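Side-chain contacts in subdomain of Desmoplakin Carboxy-Terminal domain (DPCT) (Homo sapiens, PDB 1LM5), which probably binds intermediate filaments through its plakin repeats, as part of the carboxy-terminal region of desmoplakin that ties these filaments to desmosomes: residues F118-Y123 and S160-I165; K164-P169 and I175-A180. All coordinates share one frame; numbering follows the deposited sequence.

Interaction 1: residues F118-Y123 and S160-I165; sequences FLEFQY and SSYAKI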
ATOM      1  N   PHE B 118       7.407  10.789 -11.689  1.00 17.61           N
ATOM      2  CA  PHE B 118       7.152  10.045 -10.473  1.00 18.19           C
ATOM      3  C   PHE B 118       5.685  10.086 -10.066  1.00 17.20           C
ATOM      4  O   PHE B 118       5.090   9.059  -9.746  1.00 16.46           O
ATOM      5  CB  PHE B 118       8.051  10.583  -9.362  1.00 17.97           C
ATOM      6  CG  PHE B 118       9.520  10.554  -9.697  1.00 17.62           C
ATOM      7  CD1 PHE B 118      10.417  11.344  -8.983  1.00 18.60           C
ATOM      8  CD2 PHE B 118      10.014   9.727 -10.711  1.00 17.75           C
ATOM      9  CE1 PHE B 118      11.781  11.311  -9.264  1.00 17.11           C
ATOM     10  CE2 PHE B 118      11.375   9.689 -11.002  1.00 18.51           C
ATOM     11  CZ  PHE B 118      12.265  10.492 -10.268  1.00 17.93           C
ATOM     12  N   LEU B 119       5.101  11.275 -10.079  1.00 16.48           N
ATOM     13  CA  LEU B 119       3.694  11.401  -9.734  1.00 16.06           C
ATOM     14  C   LEU B 119       2.833  10.553 -10.659  1.00 16.68           C
ATOM     15  O   LEU B 119       1.891   9.888 -10.224  1.00 17.08           O
ATOM     16  CB  LEU B 119       3.261  12.862  -9.829  1.00 17.62           C
ATOM     17  CG  LEU B 119       3.970  13.785  -8.849  1.00 19.75           C
ATOM     18  CD1 LEU B 119       3.581  15.239  -9.138  1.00 21.97           C
ATOM     19  CD2 LEU B 119       3.583  13.401  -7.443  1.00 18.96           C
ATOM     20  N   GLU B 120       3.162  10.569 -11.940  1.00 15.79           N
ATOM     21  CA  GLU B 120       2.398   9.794 -12.902  1.00 18.43           C
ATOM     22  C   GLU B 120       2.563   8.303 -12.687  1.00 16.99           C
ATOM     23  O   GLU B 120       1.596   7.551 -12.744  1.00 15.97           O
ATOM     24  CB  GLU B 120       2.813  10.174 -14.309  1.00 17.46           C
ATOM     25  CG  GLU B 120       2.505  11.637 -14.599  1.00 22.12           C
ATOM     26  CD  GLU B 120       3.097  12.102 -15.892  1.00 22.05           C
ATOM     27  OE1 GLU B 120       3.995  11.406 -16.419  1.00 24.13           O
ATOM     28  OE2 GLU B 120       2.678  13.175 -16.370  1.00 24.90           O
ATOM     29  N   PHE B 121       3.797   7.888 -12.445  1.00 14.82           N
ATOM     30  CA  PHE B 121       4.077   6.489 -12.198  1.00 15.34           C
ATOM     31  C   PHE B 121       3.219   6.025 -11.030  1.00 15.96           C
ATOM     32  O   PHE B 121       2.593   4.975 -11.089  1.00 14.39           O
ATOM     33  CB  PHE B 121       5.542   6.295 -11.821  1.00 15.15           C
ATOM     34  CG  PHE B 121       6.504   6.529 -12.947  1.00 14.35           C
ATOM     35  CD1 PHE B 121       7.809   6.931 -12.672  1.00 16.02           C
ATOM     36  CD2 PHE B 121       6.129   6.313 -14.268  1.00 14.64           C
ATOM     37  CE1 PHE B 121       8.734   7.109 -13.704  1.00 14.97           C
ATOM     38  CE2 PHE B 121       7.040   6.489 -15.313  1.00 14.91           C
ATOM     39  CZ  PHE B 121       8.348   6.888 -15.029  1.00 16.26           C
ATOM     40  N   GLN B 122       3.206   6.813  -9.957  1.00 15.39           N
ATOM     41  CA  GLN B 122       2.428   6.441  -8.785  1.00 16.28           C
ATOM     42  C   GLN B 122       0.949   6.451  -9.117  1.00 17.58           C
ATOM     43  O   GLN B 122       0.234   5.484  -8.865  1.00 16.33           O
ATOM     44  CB  GLN B 122       2.715   7.405  -7.626  1.00 17.13           C
ATOM     45  CG  GLN B 122       4.162   7.366  -7.151  1.00 16.44           C
ATOM     46  CD  GLN B 122       4.467   8.406  -6.084  1.00 19.76           C
ATOM     47  OE1 GLN B 122       3.665   9.306  -5.824  1.00 18.29           O
ATOM     48  NE2 GLN B 122       5.645   8.295  -5.474  1.00 17.61           N
ATOM     49  N   TYR B 123       0.496   7.553  -9.699  1.00 18.18           N
ATOM     50  CA  TYR B 123      -0.901   7.698 -10.050  1.00 18.88           C
ATOM     51  C   TYR B 123      -1.427   6.516 -10.852  1.00 18.52           C
ATOM     52  O   TYR B 123      -2.445   5.916 -10.505  1.00 17.31           O
ATOM     53  CB  TYR B 123      -1.094   8.985 -10.842  1.00 19.51           C
ATOM     54  CG  TYR B 123      -2.539   9.274 -11.116  1.00 23.14           C
ATOM     55  CD1 TYR B 123      -3.351   9.814 -10.131  1.00 25.69           C
ATOM     56  CD2 TYR B 123      -3.110   8.969 -12.354  1.00 23.61           C
ATOM     57  CE1 TYR B 123      -4.693  10.044 -10.365  1.00 26.56           C
ATOM     58  CE2 TYR B 123      -4.448   9.198 -12.595  1.00 25.42           C
ATOM     59  CZ  TYR B 123      -5.236   9.735 -11.597  1.00 27.62           C
ATOM     60  OH  TYR B 123      -6.575   9.959 -11.818  1.00 31.39           O
ATOM     61  N   SER B 160      -4.269  10.209 -20.717  1.00 37.47           N
ATOM     62  CA  SER B 160      -4.104  10.197 -22.162  1.00 38.00           C
ATOM     63  C   SER B 160      -3.095  11.233 -22.625  1.00 38.02           C
ATOM     64  O   SER B 160      -2.435  11.047 -23.646  1.00 38.85           O
ATOM     65  CB  SER B 160      -5.447  10.460 -22.851  1.00 40.13           C
ATOM     66  OG  SER B 160      -6.407   9.486 -22.480  1.00 42.86           O
ATOM     67  N   SER B 161      -2.957  12.314 -21.866  1.00 36.32           N
ATOM     68  CA  SER B 161      -2.034  13.380 -22.239  1.00 35.73           C
ATOM     69  C   SER B 161      -0.661  13.348 -21.563  1.00 33.98           C
ATOM     70  O   SER B 161       0.080  14.332 -21.615  1.00 35.17           O
ATOM     71  CB  SER B 161      -2.689  14.740 -21.988  1.00 38.29           C
ATOM     72  OG  SER B 161      -2.972  14.911 -20.610  1.00 43.38           O
ATOM     73  N   TYR B 162      -0.315  12.237 -20.931  1.00 31.45           N
ATOM     74  CA  TYR B 162       0.993  12.137 -20.290  1.00 28.98           C
ATOM     75  C   TYR B 162       2.094  12.223 -21.337  1.00 28.04           C
ATOM     76  O   TYR B 162       1.957  11.697 -22.443  1.00 26.29           O
ATOM     77  CB  TYR B 162       1.149  10.808 -19.558  1.00 27.16           C
ATOM     78  CG  TYR B 162       0.462  10.704 -18.223  1.00 25.48           C
ATOM     79  CD1 TYR B 162       0.659   9.582 -17.419  1.00 25.42           C
ATOM     80  CD2 TYR B 162      -0.390  11.709 -17.760  1.00 23.39           C
ATOM     81  CE1 TYR B 162       0.029   9.453 -16.196  1.00 25.40           C
ATOM     82  CE2 TYR B 162      -1.029  11.588 -16.532  1.00 24.83           C
ATOM     83  CZ  TYR B 162      -0.818  10.461 -15.755  1.00 26.45           C
ATOM     84  OH  TYR B 162      -1.468  10.310 -14.551  1.00 25.25           O
ATOM     85  N   ALA B 163       3.200  12.861 -20.973  1.00 26.62           N
ATOM     86  CA  ALA B 163       4.325  13.003 -21.880  1.00 25.71           C
ATOM     87  C   ALA B 163       4.826  11.619 -22.292  1.00 25.60           C
ATOM     88  O   ALA B 163       4.846  10.700 -21.483  1.00 23.14           O
ATOM     89  CB  ALA B 163       5.436  13.780 -21.198  1.00 25.04           C
ATOM     90  N   LYS B 164       5.219  11.473 -23.551  1.00 25.03           N
ATOM     91  CA  LYS B 164       5.729  10.191 -24.052  1.00 26.55           C
ATOM     92  C   LYS B 164       7.188  10.093 -23.621  1.00 26.60           C
ATOM     93  O   LYS B 164       8.105  10.297 -24.415  1.00 28.69           O
ATOM     94  CB  LYS B 164       5.621  10.150 -25.577  1.00 26.53           C
ATOM     95  CG  LYS B 164       4.219  10.449 -26.112  1.00 27.75           C
ATOM     96  CD  LYS B 164       3.183   9.458 -25.579  1.00 28.57           C
ATOM     97  CE  LYS B 164       1.812   9.668 -26.211  1.00 30.89           C
ATOM     98  NZ  LYS B 164       0.781   8.726 -25.663  1.00 27.18           N
ATOM     99  N   ILE B 165       7.392   9.777 -22.347  1.00 25.96           N
ATOM    100  CA  ILE B 165       8.728   9.706 -21.775  1.00 25.13           C
ATOM    101  C   ILE B 165       9.457   8.393 -21.994  1.00 24.01           C
ATOM    102  O   ILE B 165      10.606   8.246 -21.586  1.00 23.72           O
ATOM    103  CB  ILE B 165       8.674   9.973 -20.259  1.00 26.12           C
ATOM    104  CG1 ILE B 165       7.862   8.873 -19.573  1.00 27.59           C
ATOM    105  CG2 ILE B 165       8.046  11.336 -19.997  1.00 26.63           C
ATOM    106  CD1 ILE B 165       7.792   9.011 -18.067  1.00 28.42           C
TER
HETATM  107  O   HOH W   1       3.362  14.378 -18.498  1.00 27.08           O
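Glu120 and Tyr162 lie flat against each other: the carboxylate and the phenol ring are stacked, their planes 6° apart, and the two side chains run past one another in opposite directions. Every part of the glutamate chain takes a share of the ring. CB comes closest, 3.4 Å from CE1 of Tyr162, while Glu120 CG makes a CH-pi contact over the face, 3.7 Å from the ring centroid. Beyond CG the chain is extended (chi2 171°), which carries the carboxylate back along the ring toward Tyr162 CG. There a water joins the segments, donating to Glu120 OE2 and accepting from Ala163 N, so the acid reaches the loop backbone without direct bonding. In plakin repeats a beta-hairpin is followed by two antiparallel helices; here the ring of Tyr162 comes from the loop after helix 150-157 and packs on helix 112-124. Its hydroxyl is bonded to Leu156 O of helix 150-157, which holds the far end of the phenol. Tyr123 crosses Tyr162 at about a right angle, its CD2 3.1 Å from Tyr162 OH, near the plane of the Tyr162 ring. The Tyr123 ring also makes a cation-pi contact with Arg151 of the second subunit. One residue along the loop from Lys164, the centre of an inverse gamma turn, Ile165 approaches Phe121 from the opposite direction: its CD1 methyl lies 3.7 Å from Phe121 CZ. With CG1 of Ile165 between the backbone N and carbonyl carbon (chi1 64°), that methyl is directed at the helix.

Interaction 2: residues K164-P169 and I175-A180; sequences KILTCP and ISYKDA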
ATOM      1  N   LYS B 164       5.219  11.473 -23.551  1.00 25.03           N
ATOM      2  CA  LYS B 164       5.729  10.191 -24.052  1.00 26.55           C
ATOM      3  C   LYS B 164       7.188  10.093 -23.621  1.00 26.60           C
ATOM      4  O   LYS B 164       8.105  10.297 -24.415  1.00 28.69           O
ATOM      5  CB  LYS B 164       5.621  10.150 -25.577  1.00 26.53           C
ATOM      6  CG  LYS B 164       4.219  10.449 -26.112  1.00 27.75           C
ATOM      7  CD  LYS B 164       3.183   9.458 -25.579  1.00 28.57           C
ATOM      8  CE  LYS B 164       1.812   9.668 -26.211  1.00 30.89           C
ATOM      9  NZ  LYS B 164       0.781   8.726 -25.663  1.00 27.18           N
ATOM     10  N   ILE B 165       7.392   9.777 -22.347  1.00 25.96           N
ATOM     11  CA  ILE B 165       8.728   9.706 -21.775  1.00 25.13           C
ATOM     12  C   ILE B 165       9.457   8.393 -21.994  1.00 24.01           C
ATOM     13  O   ILE B 165      10.606   8.246 -21.586  1.00 23.72           O
ATOM     14  CB  ILE B 165       8.674   9.973 -20.259  1.00 26.12           C
ATOM     15  CG1 ILE B 165       7.862   8.873 -19.573  1.00 27.59           C
ATOM     16  CG2 ILE B 165       8.046  11.336 -19.997  1.00 26.63           C
ATOM     17  CD1 ILE B 165       7.792   9.011 -18.067  1.00 28.42           C
ATOM     18  N   LEU B 166       8.799   7.434 -22.632  1.00 21.10           N
ATOM     19  CA  LEU B 166       9.428   6.145 -22.851  1.00 20.83           C
ATOM     20  C   LEU B 166       9.559   5.791 -24.316  1.00 21.07           C
ATOM     21  O   LEU B 166       8.765   6.224 -25.146  1.00 24.07           O
ATOM     22  CB  LEU B 166       8.613   5.033 -22.184  1.00 19.57           C
ATOM     23  CG  LEU B 166       8.111   5.247 -20.755  1.00 20.48           C
ATOM     24  CD1 LEU B 166       7.380   3.993 -20.291  1.00 21.27           C
ATOM     25  CD2 LEU B 166       9.278   5.553 -19.832  1.00 20.73           C
ATOM     26  N   THR B 167      10.579   5.007 -24.628  1.00 22.12           N
ATOM     27  CA  THR B 167      10.742   4.521 -25.977  1.00 22.14           C
ATOM     28  C   THR B 167      10.236   3.104 -25.819  1.00 21.49           C
ATOM     29  O   THR B 167      10.830   2.314 -25.091  1.00 21.67           O
ATOM     30  CB  THR B 167      12.201   4.482 -26.412  1.00 23.21           C
ATOM     31  OG1 THR B 167      12.699   5.819 -26.514  1.00 24.07           O
ATOM     32  CG2 THR B 167      12.325   3.782 -27.750  1.00 23.51           C
ATOM     33  N   CYS B 168       9.109   2.805 -26.455  1.00 21.91           N
ATOM     34  CA  CYS B 168       8.523   1.475 -26.389  1.00 23.40           C
ATOM     35  C   CYS B 168       9.610   0.516 -26.853  1.00 22.74           C
ATOM     36  O   CYS B 168      10.086   0.612 -27.980  1.00 24.13           O
ATOM     37  CB  CYS B 168       7.307   1.393 -27.318  1.00 23.97           C
ATOM     38  SG  CYS B 168       6.407  -0.160 -27.239  1.00 27.13           S
ATOM     39  N   PRO B 169      10.019  -0.416 -25.985  1.00 24.05           N
ATOM     40  CA  PRO B 169      11.063  -1.400 -26.286  1.00 24.42           C
ATOM     41  C   PRO B 169      10.822  -2.258 -27.509  1.00 24.39           C
ATOM     42  O   PRO B 169      11.769  -2.790 -28.085  1.00 25.88           O
ATOM     43  CB  PRO B 169      11.123  -2.235 -25.014  1.00 24.29           C
ATOM     44  CG  PRO B 169      10.754  -1.263 -23.959  1.00 23.50           C
ATOM     45  CD  PRO B 169       9.581  -0.545 -24.585  1.00 23.51           C
ATOM     46  N   ILE B 175       6.278   6.518 -26.000  1.00 19.39           N
ATOM     47  CA  ILE B 175       5.002   6.254 -25.372  1.00 17.94           C
ATOM     48  C   ILE B 175       5.076   6.686 -23.932  1.00 16.58           C
ATOM     49  O   ILE B 175       6.158   6.877 -23.391  1.00 17.54           O
ATOM     50  CB  ILE B 175       4.670   4.755 -25.393  1.00 18.28           C
ATOM     51  CG1 ILE B 175       5.708   3.978 -24.573  1.00 17.18           C
ATOM     52  CG2 ILE B 175       4.639   4.250 -26.832  1.00 18.38           C
ATOM     53  CD1 ILE B 175       5.389   2.498 -24.424  1.00 17.86           C
ATOM     54  N   SER B 176       3.916   6.844 -23.321  1.00 16.80           N
ATOM     55  CA  SER B 176       3.851   7.240 -21.933  1.00 17.59           C
ATOM     56  C   SER B 176       3.825   5.967 -21.118  1.00 17.44           C
ATOM     57  O   SER B 176       3.733   4.859 -21.664  1.00 16.13           O
ATOM     58  CB  SER B 176       2.567   8.028 -21.663  1.00 16.91           C
ATOM     59  OG  SER B 176       1.438   7.173 -21.705  1.00 20.37           O
ATOM     60  N   TYR B 177       3.890   6.125 -19.809  1.00 16.09           N
ATOM     61  CA  TYR B 177       3.834   4.972 -18.940  1.00 15.80           C
ATOM     62  C   TYR B 177       2.453   4.348 -19.019  1.00 17.22           C
ATOM     63  O   TYR B 177       2.302   3.132 -18.901  1.00 17.00           O
ATOM     64  CB  TYR B 177       4.131   5.369 -17.501  1.00 15.00           C
ATOM     65  CG  TYR B 177       4.484   4.168 -16.660  1.00 13.72           C
ATOM     66  CD1 TYR B 177       5.735   3.570 -16.777  1.00 14.78           C
ATOM     67  CD2 TYR B 177       3.571   3.624 -15.762  1.00 15.56           C
ATOM     68  CE1 TYR B 177       6.079   2.458 -16.021  1.00 14.75           C
ATOM     69  CE2 TYR B 177       3.904   2.508 -14.992  1.00 15.97           C
ATOM     70  CZ  TYR B 177       5.165   1.937 -15.129  1.00 12.88           C
ATOM     71  OH  TYR B 177       5.532   0.870 -14.346  1.00 14.61           O
ATOM     72  N   LYS B 178       1.443   5.192 -19.187  1.00 17.21           N
ATOM     73  CA  LYS B 178       0.073   4.728 -19.318  1.00 18.61           C
ATOM     74  C   LYS B 178       0.035   3.813 -20.545  1.00 17.63           C
ATOM     75  O   LYS B 178      -0.542   2.723 -20.512  1.00 19.35           O
ATOM     76  CB  LYS B 178      -0.854   5.933 -19.509  1.00 21.98           C
ATOM     77  CG  LYS B 178      -2.212   5.621 -20.094  1.00 25.53           C
ATOM     78  CD  LYS B 178      -3.147   4.983 -19.100  1.00 29.61           C
ATOM     79  CE  LYS B 178      -4.575   5.065 -19.629  1.00 30.82           C
ATOM     80  NZ  LYS B 178      -5.548   4.407 -18.712  1.00 37.45           N
ATOM     81  N   ASP B 179       0.658   4.265 -21.629  1.00 17.30           N
ATOM     82  CA  ASP B 179       0.714   3.469 -22.852  1.00 19.26           C
ATOM     83  C   ASP B 179       1.438   2.165 -22.586  1.00 18.33           C
ATOM     84  O   ASP B 179       1.032   1.118 -23.067  1.00 20.78           O
ATOM     85  CB  ASP B 179       1.488   4.191 -23.953  1.00 19.54           C
ATOM     86  CG  ASP B 179       0.787   5.428 -24.447  1.00 20.66           C
ATOM     87  OD1 ASP B 179       1.491   6.383 -24.826  1.00 20.04           O
ATOM     88  OD2 ASP B 179      -0.460   5.440 -24.467  1.00 20.51           O
ATOM     89  N   ALA B 180       2.540   2.256 -21.850  1.00 18.38           N
ATOM     90  CA  ALA B 180       3.346   1.094 -21.533  1.00 18.06           C
ATOM     91  C   ALA B 180       2.497   0.049 -20.819  1.00 18.19           C
ATOM     92  O   ALA B 180       2.556  -1.123 -21.152  1.00 18.22           O
ATOM     93  CB  ALA B 180       4.529   1.499 -20.670  1.00 17.98           C
TER
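Leu166 and Ile175 form an antiparallel hydrogen-bonded pair, the core of a short two-stranded ladder. Leu166 N donates to Ile175 O at 2.8 Å, and Ile175 N returns a bond to Leu166 O at 2.6 Å. Two residues of one strand, Ile165 and Leu166, stand opposite the single Ile175, which makes a classic beta bulge. The ladder leads directly into helix 177-183, an order, hairpin then helix, that recalls the plakin-repeat motif.

The charged interactions lie at the start of that helix. Lys164, bent at chi2 (-59°), runs its CD past Ser176 N and delivers NZ to Asp179 OD1, 2.6 Å away, in a salt bridge that uses the syn lone pair. The same oxygen accepts from Ser176 N on its anti side, out of the carboxylate plane. Asp179 N in turn donates to Ser176 OG at 3.0 Å, so Ser176 and Asp179 complete a capping box, with Ser176 as N-cap.

Apolar contacts fill in around the ladder. Leu166 CD1 touches both Ala180 CB, at 3.8 Å, and Tyr177 CD1, and its neighbours on helix 36-47, Arg41 and Leu42, add to its surroundings. Ile175 CD1 rests 3.6 Å from Cys168 CB. The Tyr177 hydroxyl is bonded to Ile11 N, and its ring meets Phe121 edge-to-face, which links this helix to helix 112-124.

Two donors grip Asp179 OD1 from different sides, which should restrict the rotation of the carboxylate. The helix N-terminus and Lys164 would both favour its negative charge, and so probably keep the acid ionised.

How the interactions relate
Both contacts are largely buried, and the loop residues Lys164 and Ile165 belong to each. Interaction 1 sets that loop against helix 112-124 through direct side-chain packing, with a water linking the acid to the loop backbone and one tyrosine that also reaches the second subunit. Interaction 2, about 9 Å away between centres, adds direct backbone pairing and a salt bridge, and its charged part lies toward the surface, where Lys164 is exposed. Ile165 serves both, its side chain on the helix and its backbone in the bulge. Besides the Phe121 and Tyr177 rings, Tyr162 packing on Ser176 also joins the two.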